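Local coordinates for protein glycoside hydrolase family 31 (Kribbella flavida DSM 17836, PDB 5X3I) that hydrolyses the alpha-1,3-glucosidic linkage of the cyclic tetrasaccharide cyclobis-(1-6)-alpha-nigerosyl to give isomaltose inside the cell, at residues T279-F284 with D651-R656. The protein carries 1 engineered substitution. Sequence-based numbering, arbitrary orientation.
Sequences TVLTGF and DRPLMR
Asp-651 reaches across to Thr-282 with one carboxylate oxygen, and the two short side chains meet at about a right angle. OD2 of Asp-651 lies 2.7 Å from OG1 of Thr-282, close enough for a hydrogen bond; OG1 of Thr-282 is also within hydrogen-bonding reach of Ala-278 O, one turn earlier in the helix. The same OD2 also rests against the methyl, 3.3 Å from Thr-282 CG2, so the whole branched end of the threonine lies against this oxygen. With CG of Asp-651 beside its own backbone N, this rotation, chi1 -65°, sets the carboxylate beside Thr-282, and its other oxygen, OD1, forms a salt bridge with Arg-290. With an alanine here, Arg-290 would probably lose this counter-charge, and Thr-282 OG1 is likely to be left without its partner across the contact. The backbone shares in the contact, for Asp-651 O lies 3.5 Å from CD2 of Leu-281.

Asp-651 has positive phi (68°) and is the first residue to leave helical geometry after helix 622-650. The chain here passes out of the long helix 622-650, beyond the last strand of the TIM barrel, and into strand 655-656, an outer strand of the C-terminal antiparallel sheet. Helix 277-288, which comes after the N-terminal beta strands, is met by the link between helix 622-650 and the C-terminal sheet.

Further along, Pro-653 offers its ring to the same leucine, CG lying 4.2 Å from Leu-281 CD2; the leucine gets there with its CG anti to the backbone N (chi1 -172°). The proline carbonyl is occupied by Arg-656, whose NE (2.8 Å) and NH2 (3.2 Å) both grip Pro-653 O side-on, the oxygen lying almost in the guanidinium plane. Arg-656 also forms salt bridges with Asp-661 and Asp-679, through NH1 and NH2 respectively.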
# COMPACT_ATOMS: atom_id res chain seq x y z
N THR A 279 4.27 -8.16 -23.24
CA THR A 279 4.89 -7.10 -24.02
C THR A 279 4.31 -5.73 -23.64
O THR A 279 5.03 -4.74 -23.62
CB THR A 279 4.71 -7.33 -25.53
OG1 THR A 279 5.31 -8.58 -25.88
CG2 THR A 279 5.39 -6.23 -26.33
N VAL A 280 3.03 -5.68 -23.33
CA VAL A 280 2.42 -4.46 -22.81
C VAL A 280 3.10 -4.06 -21.50
O VAL A 280 3.50 -2.92 -21.32
CB VAL A 280 0.91 -4.62 -22.60
CG1 VAL A 280 0.37 -3.49 -21.73
CG2 VAL A 280 0.18 -4.65 -23.94
N LEU A 281 3.26 -5.03 -20.60
CA LEU A 281 3.91 -4.76 -19.33
C LEU A 281 5.35 -4.29 -19.53
O LEU A 281 5.81 -3.37 -18.85
CB LEU A 281 3.85 -5.99 -18.43
CG LEU A 281 4.33 -5.82 -16.98
CD1 LEU A 281 3.76 -4.54 -16.36
CD2 LEU A 281 3.93 -7.04 -16.17
N THR A 282 6.05 -4.89 -20.49
CA THR A 282 7.43 -4.52 -20.76
C THR A 282 7.54 -3.05 -21.13
O THR A 282 8.43 -2.35 -20.67
CB THR A 282 8.03 -5.38 -21.89
OG1 THR A 282 8.04 -6.75 -21.51
CG2 THR A 282 9.45 -4.93 -22.22
N GLY A 283 6.62 -2.59 -21.97
CA GLY A 283 6.59 -1.19 -22.35
C GLY A 283 6.40 -0.27 -21.14
O GLY A 283 7.11 0.71 -21.00
N PHE A 284 5.45 -0.61 -20.29
CA PHE A 284 5.23 0.13 -19.04
C PHE A 284 6.50 0.15 -18.18
O PHE A 284 6.97 1.21 -17.79
CB PHE A 284 4.06 -0.50 -18.27
CG PHE A 284 3.67 0.24 -17.00
CD1 PHE A 284 3.51 1.62 -16.99
CD2 PHE A 284 3.43 -0.46 -15.83
CE1 PHE A 284 3.14 2.28 -15.85
CE2 PHE A 284 3.06 0.20 -14.68
CZ PHE A 284 2.91 1.56 -14.68
N ASP A 651 9.54 -10.00 -18.11
CA ASP A 651 8.36 -9.30 -17.59
C ASP A 651 7.11 -10.17 -17.46
O ASP A 651 6.08 -9.69 -16.99
CB ASP A 651 8.07 -8.06 -18.44
CG ASP A 651 9.18 -7.06 -18.34
OD1 ASP A 651 9.66 -6.86 -17.20
OD2 ASP A 651 9.61 -6.51 -19.37
N ARG A 652 7.18 -11.43 -17.86
CA ARG A 652 6.11 -12.37 -17.54
C ARG A 652 6.05 -12.58 -16.03
O ARG A 652 7.02 -13.02 -15.45
CB ARG A 652 6.31 -13.72 -18.25
CG ARG A 652 6.19 -13.68 -19.77
CD ARG A 652 5.61 -14.99 -20.30
NE ARG A 652 6.64 -15.93 -20.70
CZ ARG A 652 6.44 -17.23 -20.91
NH1 ARG A 652 5.24 -17.77 -20.74
NH2 ARG A 652 7.45 -18.00 -21.27
N PRO A 653 4.90 -12.25 -15.41
CA PRO A 653 4.79 -12.17 -13.94
C PRO A 653 5.11 -13.46 -13.17
O PRO A 653 4.97 -14.56 -13.70
CB PRO A 653 3.32 -11.79 -13.74
CG PRO A 653 3.00 -10.96 -14.94
CD PRO A 653 3.72 -11.68 -16.07
N LEU A 654 5.52 -13.28 -11.93
CA LEU A 654 5.79 -14.40 -11.03
C LEU A 654 4.50 -14.98 -10.46
O LEU A 654 4.30 -16.19 -10.50
CB LEU A 654 6.72 -13.96 -9.89
CG LEU A 654 7.10 -15.02 -8.87
CD1 LEU A 654 7.66 -16.26 -9.57
CD2 LEU A 654 8.11 -14.45 -7.86
N MET A 655 3.62 -14.13 -9.95
CA MET A 655 2.31 -14.61 -9.56
C MET A 655 1.38 -14.17 -10.70
O MET A 655 0.95 -13.02 -10.77
CB MET A 655 1.91 -13.99 -8.20
CG MET A 655 0.60 -14.44 -7.59
SD MET A 655 0.31 -13.61 -6.02
CE MET A 655 -1.14 -14.45 -5.43
N ARG A 656 1.02 -15.13 -11.55
CA ARG A 656 0.64 -14.79 -12.92
C ARG A 656 -0.79 -15.15 -13.28
O ARG A 656 -1.11 -16.34 -13.41
CB ARG A 656 1.60 -15.47 -13.92
CG ARG A 656 1.42 -15.04 -15.38
CD ARG A 656 2.29 -15.87 -16.31
NE ARG A 656 3.69 -15.89 -15.87
CZ ARG A 656 4.62 -16.68 -16.39
NH1 ARG A 656 4.32 -17.51 -17.38
NH2 ARG A 656 5.86 -16.64 -15.93